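CRISPR-associated protein, Cse1 family (Acidimicrobium ferrooxidans, PDB 4H3T) probably serves as the large Cse1 subunit of a type I-E CRISPR Cascade complex, which recognises foreign DNA in bacterial defence. Local coordinates at residues V313-L318 / E339-G344; Q324-G329 / P466-L471; S332-G337 / L388-Q393; I357-L362 / G473-D478. The protein carries 1 engineered substitution. One frame throughout, in Å; residues are numbered along the deposited sequence. Where two conformers were deposited one is given.

In the fold
Interaction 3 (332-337 with 388-393) lies between the other three, its centre about 14 Å from those of interactions 1 and 2 and about 13 Å from that of interaction 4, and it touches each of them. Arg342 ties it to interaction 1 through NH1 to Leu391 O (2.7 Å) and NH2 to Leu334 O. Val390 packs on Leu471 of interaction 2, in the last turns of helix 445-473, and on Leu474 of interaction 4, just after it. Leu388 N also bonds Ala358 O of interaction 4. Interactions 1 and 4 stand farthest apart, about 25 Å between centres. Interaction 1 lies within one small antiparallel sheet; interactions 2 and 4 reach helix 445-473 and the loop after it.

Interaction 1. Residues V313-L318 / E339-G344; sequences VSYVPL and EEQRAG
Leu318 sets each of its methyls against an oxygen of the other segment. CD2 rests 3.7 Å from Glu340 OE2, the two side chains crossing at about a right angle, while CD1 lies 4.0 Å from the backbone oxygen Gln341 O. With CG anti to the carbonyl carbon (chi1 -77°), the leucine reaches toward the short strand 340-341, and the extended Glu340 brings its carboxylate oxygen OE2 up to CD2. The second meeting is of an aromatic ring with an amide: Tyr315 CE1 approaches Gln341 OE1 to 4.3 Å, the oxygen placed obliquely to the ring.

The polar bonds of the two segments run to other residues. Gln341 OE1 accepts a hydrogen bond from Arg295 NH2, and the same arginine makes a cation-pi contact with Tyr315, so one guanidinium links the two side chains that only graze each other directly. Glu340 OE1 takes the backbone N-H of Gly337.

Strand 303-309 is the middle member of this three-stranded antiparallel sheet. Ser314, Val316 and Leu318 bond to it or to its approach through Glu306, Ser307, Arg304 and Gly302, whereas Glu339 pairs with Met305. The two segments are therefore the outer edges of one sheet, and the closest CA pair, Leu318 and Glu340, is still 7.9 Å apart. With 164 Å² buried and oxygens set against methyl and ring carbons, the direct contact is van der Waals alone; the middle strand and Arg295 supply the directional bonds that hold these edges together.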
loop_
_atom_site.group_PDB
_atom_site.type_symbol
_atom_site.label_atom_id
_atom_site.label_comp_id
_atom_site.label_asym_id
_atom_site.label_seq_id
_atom_site.Cartn_x
_atom_site.Cartn_y
_atom_site.Cartn_z
ATOM N N VAL A 313 -8.077 -11.708 -22.095
ATOM C CA VAL A 313 -7.146 -11.936 -20.995
ATOM C C VAL A 313 -7.633 -11.185 -19.779
ATOM O O VAL A 313 -7.953 -10.004 -19.897
ATOM C CB VAL A 313 -5.698 -11.485 -21.369
ATOM C CG1 VAL A 313 -4.695 -11.922 -20.285
ATOM C CG2 VAL A 313 -5.262 -12.047 -22.742
ATOM N N SER A 314 -7.626 -11.802 -18.607
ATOM C CA SER A 314 -7.954 -11.070 -17.371
ATOM C C SER A 314 -6.734 -11.012 -16.450
ATOM O O SER A 314 -5.920 -11.941 -16.376
ATOM C CB SER A 314 -9.143 -11.683 -16.632
ATOM O OG SER A 314 -8.856 -13.002 -16.204
ATOM N N TYR A 315 -6.600 -9.876 -15.821
ATOM C CA TYR A 315 -5.538 -9.565 -14.902
ATOM C C TYR A 315 -6.094 -9.241 -13.568
ATOM O O TYR A 315 -7.124 -8.584 -13.488
ATOM C CB TYR A 315 -4.740 -8.363 -15.398
ATOM C CG TYR A 315 -4.018 -8.598 -16.697
ATOM C CD1 TYR A 315 -2.735 -9.132 -16.716
ATOM C CD2 TYR A 315 -4.605 -8.266 -17.914
ATOM C CE1 TYR A 315 -2.073 -9.386 -17.918
ATOM C CE2 TYR A 315 -3.952 -8.513 -19.117
ATOM C CZ TYR A 315 -2.685 -9.071 -19.112
ATOM O OH TYR A 315 -1.994 -9.284 -20.264
ATOM N N VAL A 316 -5.365 -9.582 -12.523
ATOM C CA VAL A 316 -5.742 -9.195 -11.182
ATOM C C VAL A 316 -4.555 -8.445 -10.576
ATOM O O VAL A 316 -3.397 -8.760 -10.897
ATOM C CB VAL A 316 -6.238 -10.362 -10.303
ATOM C CG1 VAL A 316 -7.498 -10.985 -10.908
ATOM C CG2 VAL A 316 -5.174 -11.428 -10.117
ATOM N N PRO A 317 -4.799 -7.512 -9.629
ATOM C CA PRO A 317 -3.660 -6.812 -9.007
ATOM C C PRO A 317 -2.773 -7.731 -8.170
ATOM O O PRO A 317 -3.279 -8.587 -7.469
ATOM C CB PRO A 317 -4.348 -5.768 -8.083
ATOM C CG PRO A 317 -5.758 -5.646 -8.561
ATOM C CD PRO A 317 -6.101 -6.989 -9.140
ATOM N N LEU A 318 -1.478 -7.525 -8.196
ATOM C CA LEU A 318 -0.565 -8.185 -7.261
ATOM C C LEU A 318 -0.776 -7.528 -5.877
ATOM O O LEU A 318 -0.833 -6.273 -5.775
ATOM C CB LEU A 318 0.870 -7.991 -7.683
ATOM C CG LEU A 318 1.372 -8.845 -8.833
ATOM C CD1 LEU A 318 2.737 -8.396 -9.282
ATOM C CD2 LEU A 318 1.332 -10.352 -8.440
ATOM N N GLU A 339 4.012 -14.646 -15.537
ATOM C CA GLU A 339 2.643 -14.139 -15.628
ATOM C C GLU A 339 2.437 -12.844 -14.802
ATOM O O GLU A 339 1.298 -12.422 -14.654
ATOM C CB GLU A 339 1.660 -15.249 -15.155
ATOM C CG GLU A 339 1.572 -16.360 -16.215
ATOM C CD GLU A 339 0.632 -17.522 -15.944
ATOM O OE1 GLU A 339 -0.003 -17.553 -14.864
ATOM O OE2 GLU A 339 0.527 -18.406 -16.828
ATOM N N GLU A 340 3.532 -12.208 -14.335
ATOM C CA GLU A 340 3.506 -11.071 -13.421
ATOM C C GLU A 340 4.158 -9.860 -14.052
ATOM O O GLU A 340 5.157 -10.004 -14.740
ATOM C CB GLU A 340 4.261 -11.415 -12.156
ATOM C CG GLU A 340 3.674 -12.503 -11.250
ATOM C CD GLU A 340 4.520 -12.714 -10.002
ATOM O OE1 GLU A 340 5.770 -12.704 -10.112
ATOM O OE2 GLU A 340 3.936 -12.944 -8.919
ATOM N N GLN A 341 3.682 -8.672 -13.739
ATOM C CA GLN A 341 4.222 -7.429 -14.292
ATOM C C GLN A 341 4.292 -6.424 -13.148
ATOM O O GLN A 341 3.263 -6.107 -12.515
ATOM C CB GLN A 341 3.246 -7.073 -15.446
ATOM C CG GLN A 341 3.155 -5.709 -16.136
ATOM C CD GLN A 341 1.668 -5.462 -16.598
ATOM O OE1 GLN A 341 0.782 -6.406 -16.780
ATOM N NE2 GLN A 341 1.321 -4.191 -16.705
ATOM N N ARG A 342 5.491 -5.936 -12.847
ATOM C CA ARG A 342 5.686 -5.011 -11.743
ATOM C C ARG A 342 4.958 -3.649 -11.984
ATOM O O ARG A 342 4.559 -3.307 -13.105
ATOM C CB ARG A 342 7.195 -4.782 -11.439
ATOM C CG ARG A 342 7.921 -3.935 -12.459
ATOM C CD ARG A 342 9.432 -3.818 -12.218
ATOM N NE ARG A 342 10.062 -5.090 -11.871
ATOM C CZ ARG A 342 11.302 -5.245 -11.437
ATOM N NH1 ARG A 342 12.132 -4.209 -11.391
ATOM N NH2 ARG A 342 11.743 -6.442 -11.104
ATOM N N ALA A 343 4.704 -2.947 -10.878
ATOM C CA ALA A 343 4.138 -1.591 -10.880
ATOM C C ALA A 343 4.965 -0.710 -11.789
ATOM O O ALA A 343 6.192 -0.755 -11.754
ATOM C CB ALA A 343 4.105 -1.021 -9.487
ATOM N N GLY A 344 4.301 0.078 -12.636
ATOM C CA GLY A 344 5.026 0.892 -13.616
ATOM C C GLY A 344 5.989 1.869 -12.968
ATOM O O GLY A 344 7.024 2.197 -13.523
#

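Interaction 2. Residues Q324-G329 / P466-L471; sequences QQVWRG and PYRHFL
Trp327 and Arg468 bring their CA atoms to 7.9 Å where the 3-10 turn 326-328 meets helix 445-473, a long member of the C-terminal helical bundle of Cse1 proteins. The turn is closed by Arg328 N to Gln325 O and Gly329 N to Val326 O, both 3.0 Å; the helix is kinked at Pro466.

Trp327 and Tyr467 carry the packing as an offset stack, six-membered ring to phenol ring, with centroids 4.6 Å apart and planes at 13°. Tyr467 CB sits 3.9 Å over the centre of the six-membered ring in a CH-pi contact, and CD2 comes within 3.4 Å of Trp327 CG. Tyr467 CG lies anti to its backbone N (chi1 -174°), which lays the phenol flat on the indole. Arg328 CG lies over the rim of the indole's opposite face.

Arg468 extends past the indole edge, the face of its guanidinium toward Trp327 CD1. Its NH1 bonds Arg383 O, Asp464 OD1 accepts both Arg468 NE and Trp327 NE1, Asp382 pairs with Arg468 NH2, and Tyr467 OH bonds Ala402 O. With an alanine in place of Trp327, Tyr467 would probably lose its stacking partner and Asp464 the indole N-H. On the far side of the turn Arg328 NH1 donates to Gln325 OE1 at 2.8 Å, in the carbonyl plane and nearly straight at 166°.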
loop_
_atom_site.group_PDB
_atom_site.type_symbol
_atom_site.label_atom_id
_atom_site.label_comp_id
_atom_site.label_asym_id
_atom_site.label_seq_id
_atom_site.Cartn_x
_atom_site.Cartn_y
_atom_site.Cartn_z
ATOM N N GLN A 324 1.945 -10.871 7.231
ATOM C CA GLN A 324 3.387 -11.230 7.127
ATOM C C GLN A 324 4.225 -9.992 6.907
ATOM O O GLN A 324 3.719 -8.992 6.386
ATOM C CB GLN A 324 3.638 -12.190 6.029
ATOM C CG GLN A 324 3.473 -11.630 4.623
ATOM C CD GLN A 324 3.749 -12.625 3.554
ATOM O OE1 GLN A 324 3.979 -12.266 2.367
ATOM N NE2 GLN A 324 3.527 -13.876 3.867
ATOM N N GLN A 325 5.495 -10.072 7.228
ATOM C CA GLN A 325 6.472 -8.957 7.049
ATOM C C GLN A 325 6.601 -8.764 5.523
ATOM O O GLN A 325 6.595 -9.759 4.800
ATOM C CB GLN A 325 7.800 -9.286 7.672
ATOM C CG GLN A 325 7.744 -9.451 9.210
ATOM C CD GLN A 325 7.429 -10.851 9.728
ATOM O OE1 GLN A 325 7.043 -11.759 8.984
ATOM N NE2 GLN A 325 7.374 -10.979 11.034
ATOM N N VAL A 326 6.690 -7.565 5.034
ATOM C CA VAL A 326 6.569 -7.294 3.607
ATOM C C VAL A 326 7.663 -7.980 2.779
ATOM O O VAL A 326 7.381 -8.463 1.696
ATOM C CB VAL A 326 6.488 -5.773 3.241
ATOM C CG1 VAL A 326 7.725 -5.029 3.625
ATOM C CG2 VAL A 326 6.225 -5.581 1.755
ATOM N N TRP A 327 8.873 -8.115 3.295
ATOM C CA TRP A 327 9.926 -8.824 2.518
ATOM C C TRP A 327 9.642 -10.308 2.250
ATOM O O TRP A 327 10.179 -10.874 1.294
ATOM C CB TRP A 327 11.293 -8.667 3.197
ATOM C CG TRP A 327 11.349 -9.050 4.647
ATOM C CD1 TRP A 327 11.101 -8.248 5.720
ATOM C CD2 TRP A 327 11.541 -10.373 5.169
ATOM N NE1 TRP A 327 11.171 -8.973 6.878
ATOM C CE2 TRP A 327 11.446 -10.282 6.575
ATOM C CE3 TRP A 327 11.971 -11.591 4.595
ATOM C CZ2 TRP A 327 11.663 -11.397 7.416
ATOM C CZ3 TRP A 327 12.196 -12.681 5.423
ATOM C CH2 TRP A 327 12.103 -12.556 6.821
ATOM N N ARG A 328 8.734 -10.945 3.033
ATOM C CA ARG A 328 8.350 -12.312 2.751
ATOM C C ARG A 328 7.611 -12.401 1.378
ATOM O O ARG A 328 7.594 -13.458 0.784
ATOM C CB ARG A 328 7.528 -12.892 3.905
ATOM C CG ARG A 328 8.377 -13.198 5.105
ATOM C CD ARG A 328 7.566 -13.409 6.360
ATOM N NE ARG A 328 6.679 -14.554 6.315
ATOM C CZ ARG A 328 5.882 -14.920 7.302
ATOM N NH1 ARG A 328 5.801 -14.186 8.412
ATOM N NH2 ARG A 328 5.122 -15.991 7.177
ATOM N N GLY A 329 7.012 -11.309 0.915
ATOM C CA GLY A 329 6.343 -11.244 -0.371
ATOM C C GLY A 329 7.180 -10.443 -1.373
ATOM O O GLY A 329 6.623 -9.819 -2.267
ATOM N N PRO A 466 17.382 -8.268 10.695
ATOM C CA PRO A 466 18.528 -8.760 9.900
ATOM C C PRO A 466 18.269 -8.810 8.396
ATOM O O PRO A 466 19.151 -8.441 7.636
ATOM C CB PRO A 466 18.712 -10.168 10.459
ATOM C CG PRO A 466 18.249 -10.097 11.819
ATOM C CD PRO A 466 17.075 -9.221 11.786
ATOM N N TYR A 467 17.056 -9.234 7.925
ATOM C CA TYR A 467 16.781 -9.259 6.483
ATOM C C TYR A 467 16.820 -7.831 5.890
ATOM O O TYR A 467 17.385 -7.593 4.841
ATOM C CB TYR A 467 15.409 -9.903 6.167
ATOM C CG TYR A 467 15.242 -10.031 4.680
ATOM C CD1 TYR A 467 15.857 -11.077 3.983
ATOM C CD2 TYR A 467 14.697 -8.983 3.927
ATOM C CE1 TYR A 467 15.853 -11.117 2.601
ATOM C CE2 TYR A 467 14.702 -9.015 2.546
ATOM C CZ TYR A 467 15.217 -10.113 1.887
ATOM O OH TYR A 467 15.274 -10.097 0.517
ATOM N N ARG A 468 16.220 -6.893 6.568
ATOM C CA ARG A 468 16.172 -5.506 6.081
ATOM C C ARG A 468 17.592 -4.897 5.921
ATOM O O ARG A 468 17.859 -4.168 4.939
ATOM C CB ARG A 468 15.315 -4.667 7.018
ATOM C CG ARG A 468 13.795 -5.041 6.963
ATOM C CD ARG A 468 13.055 -4.337 8.084
ATOM N NE ARG A 468 11.641 -4.690 8.048
ATOM C CZ ARG A 468 10.712 -4.134 7.283
ATOM N NH1 ARG A 468 11.014 -3.112 6.497
ATOM N NH2 ARG A 468 9.470 -4.596 7.298
ATOM N N HIS A 469 18.474 -5.173 6.887
ATOM C CA HIS A 469 19.899 -4.780 6.878
ATOM C C HIS A 469 20.617 -5.466 5.724
ATOM O O HIS A 469 21.414 -4.847 5.047
ATOM C CB HIS A 469 20.600 -5.140 8.210
ATOM C CG HIS A 469 22.011 -4.633 8.322
ATOM N ND1 HIS A 469 23.103 -5.509 8.502
ATOM C CD2 HIS A 469 22.477 -3.353 8.364
ATOM C CE1 HIS A 469 24.184 -4.740 8.579
ATOM N NE2 HIS A 469 23.869 -3.435 8.510
ATOM N N PHE A 470 20.370 -6.753 5.526
ATOM C CA PHE A 470 20.962 -7.504 4.424
ATOM C C PHE A 470 20.524 -6.909 3.066
ATOM O O PHE A 470 21.356 -6.651 2.203
ATOM C CB PHE A 470 20.542 -9.017 4.541
ATOM C CG PHE A 470 20.473 -9.798 3.252
ATOM C CD1 PHE A 470 21.603 -10.410 2.728
ATOM C CD2 PHE A 470 19.282 -9.879 2.533
ATOM C CE1 PHE A 470 21.552 -11.046 1.479
ATOM C CE2 PHE A 470 19.232 -10.492 1.301
ATOM C CZ PHE A 470 20.357 -11.096 0.779
ATOM N N LEU A 471 19.212 -6.651 2.904
ATOM C CA LEU A 471 18.682 -6.125 1.663
ATOM C C LEU A 471 19.265 -4.727 1.349
ATOM O O LEU A 471 19.745 -4.488 0.226
ATOM C CB LEU A 471 17.137 -6.067 1.734
ATOM C CG LEU A 471 16.423 -5.440 0.512
ATOM C CD1 LEU A 471 16.646 -6.289 -0.712
ATOM C CD2 LEU A 471 14.946 -5.342 0.675
#

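Interaction 3. Residues S332-G337 / L388-Q393; sequences SVLALG and LAVLNQ
Gln393, whose OE1 comes to 4.2 Å from Leu336 CD2, sends its NE2 to Glu350 OE1, an oxygen that Arg342 NH1 grips as well. The bond from NE2 probably orients the amide, with OE1 on the side of the leucine methyl. The same guanidinium reaches the two backbones of the contact: Arg342 NH1 bonds Leu391 O and Arg342 NH2 bonds Leu334 O, so one cation bridges the end of helix 330-334 and Leu391, in the short, weakly bonded helix about 388-391.

Beneath this polar clasp lies an apolar core centred on Leu334; Leu334 CA and Leu391 CA are 6.9 Å apart. The two methyls divide the work. CD1 meets Val390 CG1 at 3.8 Å and CD2 meets Leu391 CD2 at 3.8 Å, in both cases with the side chains crossing at about a right angle. Both methyls also rest near Val390 O. With CG anti to the carbonyl carbon (chi1 -58°), the leucine fork reaches across to the second helix. If Leu334 were replaced by alanine, Val390 CG1 and Leu391 CD2 would probably be left facing a gap at the centre of the contact. Just beyond, Ala335 leaves the helix with a positive phi of 50°, and the chain turns to place Leu336 opposite Gln393.

Ile403 of helix 397-415 packs on Leu334, and Val349 of helix 344-350 on Leu388 and Leu391. Val333 and Leu388 rest on Leu362 and Val360 of strand 359-370, which seats the two short helices between the antiparallel sheet and the helical bundle.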
loop_
_atom_site.group_PDB
_atom_site.type_symbol
_atom_site.label_atom_id
_atom_site.label_comp_id
_atom_site.label_asym_id
_atom_site.label_seq_id
_atom_site.Cartn_x
_atom_site.Cartn_y
_atom_site.Cartn_z
ATOM N N SER A 332 6.415 -10.803 -5.035
ATOM C CA SER A 332 5.175 -10.166 -5.525
ATOM C C SER A 332 5.394 -8.646 -5.805
ATOM O O SER A 332 4.606 -8.037 -6.531
ATOM C CB SER A 332 3.979 -10.399 -4.578
ATOM O OG SER A 332 3.983 -9.666 -3.349
ATOM N N VAL A 333 6.460 -8.051 -5.257
ATOM C CA VAL A 333 6.864 -6.679 -5.507
ATOM C C VAL A 333 7.656 -6.656 -6.798
ATOM O O VAL A 333 7.422 -5.840 -7.674
ATOM C CB VAL A 333 7.676 -6.064 -4.310
ATOM C CG1 VAL A 333 8.090 -4.615 -4.605
ATOM C CG2 VAL A 333 6.872 -6.097 -3.026
ATOM N N LEU A 334 8.650 -7.475 -6.880
ATOM C CA LEU A 334 9.535 -7.531 -8.065
ATOM C C LEU A 334 8.872 -8.170 -9.304
ATOM O O LEU A 334 9.271 -7.848 -10.423
ATOM C CB LEU A 334 10.804 -8.262 -7.690
ATOM C CG LEU A 334 11.601 -7.643 -6.525
ATOM C CD1 LEU A 334 12.887 -8.392 -6.309
ATOM C CD2 LEU A 334 11.889 -6.222 -6.759
ATOM N N ALA A 335 7.794 -8.965 -9.104
ATOM C CA ALA A 335 6.952 -9.524 -10.148
ATOM C C ALA A 335 7.839 -10.210 -11.208
ATOM O O ALA A 335 7.795 -9.841 -12.370
ATOM C CB ALA A 335 6.137 -8.383 -10.778
ATOM N N LEU A 336 8.708 -11.107 -10.795
ATOM C CA LEU A 336 9.683 -11.697 -11.720
ATOM C C LEU A 336 9.158 -12.953 -12.449
ATOM O O LEU A 336 9.770 -13.336 -13.451
ATOM C CB LEU A 336 10.985 -12.008 -10.997
ATOM C CG LEU A 336 11.760 -10.792 -10.490
ATOM C CD1 LEU A 336 12.971 -11.220 -9.668
ATOM C CD2 LEU A 336 12.226 -9.936 -11.634
ATOM N N GLY A 337 8.012 -13.501 -12.029
ATOM C CA GLY A 337 7.372 -14.606 -12.757
ATOM C C GLY A 337 6.882 -14.184 -14.138
ATOM O O GLY A 337 6.697 -12.989 -14.423
ATOM N N LEU A 388 18.092 0.194 -5.639
ATOM C CA LEU A 388 17.745 0.210 -7.051
ATOM C C LEU A 388 18.413 -0.975 -7.750
ATOM O O LEU A 388 17.861 -1.515 -8.696
ATOM C CB LEU A 388 18.150 1.535 -7.735
ATOM C CG LEU A 388 17.053 2.546 -7.782
ATOM C CD1 LEU A 388 16.603 2.892 -6.395
ATOM C CD2 LEU A 388 17.481 3.795 -8.601
ATOM N N ALA A 389 19.525 -1.442 -7.218
ATOM C CA ALA A 389 20.198 -2.659 -7.759
ATOM C C ALA A 389 19.274 -3.890 -7.778
ATOM O O ALA A 389 19.360 -4.673 -8.708
ATOM C CB ALA A 389 21.425 -2.973 -6.929
ATOM N N VAL A 390 18.358 -4.026 -6.813
ATOM C CA VAL A 390 17.441 -5.166 -6.712
ATOM C C VAL A 390 16.304 -5.044 -7.748
ATOM O O VAL A 390 15.745 -6.055 -8.201
ATOM C CB VAL A 390 16.954 -5.297 -5.256
ATOM C CG1 VAL A 390 15.754 -6.236 -5.116
ATOM C CG2 VAL A 390 18.107 -5.736 -4.355
ATOM N N LEU A 391 15.998 -3.820 -8.150
ATOM C CA LEU A 391 15.000 -3.526 -9.202
ATOM C C LEU A 391 15.557 -3.796 -10.586
ATOM O O LEU A 391 14.782 -3.916 -11.541
ATOM C CB LEU A 391 14.503 -2.083 -9.147
ATOM C CG LEU A 391 13.906 -1.647 -7.881
ATOM C CD1 LEU A 391 13.405 -0.193 -7.986
ATOM C CD2 LEU A 391 12.745 -2.585 -7.476
ATOM N N ASN A 392 16.897 -3.910 -10.709
ATOM C CA ASN A 392 17.596 -4.152 -12.001
ATOM C C ASN A 392 17.243 -5.489 -12.631
ATOM O O ASN A 392 17.551 -6.567 -12.098
ATOM C CB ASN A 392 19.102 -4.069 -11.780
ATOM C CG ASN A 392 19.959 -3.970 -13.030
ATOM O OD1 ASN A 392 19.581 -4.393 -14.134
ATOM N ND2 ASN A 392 21.206 -3.561 -12.850
ATOM N N GLN A 393 16.596 -5.425 -13.777
ATOM C CA GLN A 393 16.203 -6.609 -14.545
ATOM C C GLN A 393 17.236 -6.993 -15.638
ATOM O O GLN A 393 17.258 -8.154 -16.075
ATOM C CB GLN A 393 14.827 -6.378 -15.170
ATOM C CG GLN A 393 13.770 -6.376 -14.066
ATOM C CD GLN A 393 12.418 -6.306 -14.647
ATOM O OE1 GLN A 393 11.796 -7.310 -14.939
ATOM N NE2 GLN A 393 12.042 -5.156 -15.034
#

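Interaction 4. Residues I357-L362 / G473-D478; sequences IALVSL and GLANID
Ala475 meets Ala358 and Leu359 where the start of strand 359-370, the middle strand of a three-stranded antiparallel sheet, reaches the loop between helices 445-473 and 481-504 of the C-terminal bundle. Their backbones come close, with the CA atoms of Ala358 and Ala475 6.2 Å apart.

Ala475 has 46 Å² buried, and its methyl points toward the sheet. It approaches the chain from the side of Ala358 O, which is hydrogen-bonded by Leu388 N at 2.8 Å, so the alanine carbon lies beside an oxygen already held in the backbone. Ala358 directs its own CB toward the loop, losing 26 Å² of surface. Leu359 adds 21 Å²: its CG stands anti to the carbonyl carbon (chi1 -56°), and from there the end of the chain swings nearer to the loop.

Pro387, at the end of the neighbouring strand 375-387, touches both Leu359 and Ala475 and completes the apolar patch. Leu474 leads the other way, onto Val390, Val401 and Ala402. The join is a small surface contact of 103 Å², made by van der Waals contact alone. Its one contact between apolar side chains sets Leu359 CD2 4.3 Å from Ala475 CB.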
loop_
_atom_site.group_PDB
_atom_site.type_symbol
_atom_site.label_atom_id
_atom_site.label_comp_id
_atom_site.label_asym_id
_atom_site.label_seq_id
_atom_site.Cartn_x
_atom_site.Cartn_y
_atom_site.Cartn_z
ATOM N N ILE A 357 20.775 7.940 -7.090
ATOM C CA ILE A 357 19.830 7.299 -6.171
ATOM C C ILE A 357 20.260 5.857 -5.983
ATOM O O ILE A 357 20.298 5.121 -6.943
ATOM C CB ILE A 357 18.367 7.376 -6.713
ATOM C CG1 ILE A 357 17.940 8.819 -7.085
ATOM C CG2 ILE A 357 17.385 6.829 -5.698
ATOM C CD1 ILE A 357 16.981 8.829 -8.280
ATOM N N ALA A 358 20.562 5.452 -4.762
ATOM C CA ALA A 358 20.954 4.080 -4.477
ATOM C C ALA A 358 19.802 3.252 -3.883
ATOM O O ALA A 358 19.687 2.038 -4.180
ATOM C CB ALA A 358 22.130 4.092 -3.518
ATOM N N LEU A 359 18.960 3.887 -3.027
ATOM C CA LEU A 359 17.856 3.254 -2.342
ATOM C C LEU A 359 16.620 4.101 -2.370
ATOM O O LEU A 359 16.686 5.325 -2.493
ATOM C CB LEU A 359 18.163 3.011 -0.852
ATOM C CG LEU A 359 19.421 2.200 -0.535
ATOM C CD1 LEU A 359 20.249 2.917 0.495
ATOM C CD2 LEU A 359 19.039 0.821 -0.016
ATOM N N VAL A 360 15.499 3.417 -2.277
ATOM C CA VAL A 360 14.158 4.024 -2.101
ATOM C C VAL A 360 13.481 3.232 -1.058
ATOM O O VAL A 360 13.734 2.026 -0.921
ATOM C CB VAL A 360 13.300 4.129 -3.372
ATOM C CG1 VAL A 360 13.885 5.154 -4.339
ATOM C CG2 VAL A 360 13.097 2.771 -4.034
ATOM N N SER A 361 12.551 3.859 -0.375
ATOM C CA SER A 361 11.737 3.165 0.585
ATOM C C SER A 361 10.377 2.877 -0.098
ATOM O O SER A 361 9.642 3.821 -0.447
ATOM C CB SER A 361 11.601 4.045 1.816
ATOM O OG SER A 361 10.627 3.497 2.680
ATOM N N LEU A 362 10.040 1.594 -0.280
ATOM C CA LEU A 362 8.817 1.242 -0.971
ATOM C C LEU A 362 7.687 1.164 0.015
ATOM O O LEU A 362 7.742 0.365 0.924
ATOM C CB LEU A 362 8.966 -0.105 -1.704
ATOM C CG LEU A 362 9.998 -0.165 -2.785
ATOM C CD1 LEU A 362 9.990 -1.510 -3.402
ATOM C CD2 LEU A 362 9.778 0.966 -3.870
ATOM N N GLY A 473 22.098 -3.556 2.341
ATOM C CA GLY A 473 23.544 -3.741 2.037
ATOM C C GLY A 473 23.843 -4.158 0.605
ATOM O O GLY A 473 24.940 -3.900 0.109
ATOM N N LEU A 474 22.834 -4.654 -0.138
ATOM C CA LEU A 474 23.047 -5.090 -1.526
ATOM C C LEU A 474 23.259 -3.899 -2.468
ATOM O O LEU A 474 23.831 -4.077 -3.523
ATOM C CB LEU A 474 21.911 -5.953 -2.052
ATOM C CG LEU A 474 21.616 -7.212 -1.308
ATOM C CD1 LEU A 474 20.488 -7.987 -1.997
ATOM C CD2 LEU A 474 22.842 -8.103 -1.165
ATOM N N ALA A 475 22.941 -2.700 -2.035
ATOM C CA ALA A 475 23.150 -1.490 -2.820
ATOM C C ALA A 475 24.620 -1.226 -3.192
ATOM O O ALA A 475 24.886 -0.593 -4.227
ATOM C CB ALA A 475 22.648 -0.290 -2.048
ATOM N N ASN A 476 25.570 -1.593 -2.323
ATOM C CA ASN A 476 26.969 -1.239 -2.573
ATOM C C ASN A 476 27.917 -2.435 -2.698
ATOM O O ASN A 476 29.096 -2.298 -2.379
ATOM C CB ASN A 476 27.456 -0.387 -1.411
ATOM C CG ASN A 476 26.656 0.838 -1.141
ATOM O OD1 ASN A 476 26.244 1.055 -0.004
ATOM N ND2 ASN A 476 26.462 1.680 -2.150
ATOM N N ILE A 477 27.437 -3.562 -3.166
ATOM C CA ILE A 477 28.240 -4.787 -3.268
ATOM C C ILE A 477 28.356 -5.256 -4.723
ATOM O O ILE A 477 27.352 -5.369 -5.435
ATOM C CB ILE A 477 27.629 -5.932 -2.394
ATOM C CG1 ILE A 477 27.650 -5.539 -0.912
ATOM C CG2 ILE A 477 28.436 -7.270 -2.612
ATOM C CD1 ILE A 477 26.822 -6.517 -0.012
ATOM N N ASP A 478 29.547 -5.586 -5.109
ATOM C CA ASP A 478 29.909 -6.101 -6.440
ATOM C C ASP A 478 29.843 -7.625 -6.367
ATOM O O ASP A 478 28.959 -8.210 -6.977
ATOM C CB ASP A 478 31.293 -5.555 -6.835
ATOM C CG ASP A 478 31.885 -6.045 -8.170
ATOM O OD1 ASP A 478 33.159 -5.950 -8.341
ATOM O OD2 ASP A 478 31.089 -6.485 -9.054
#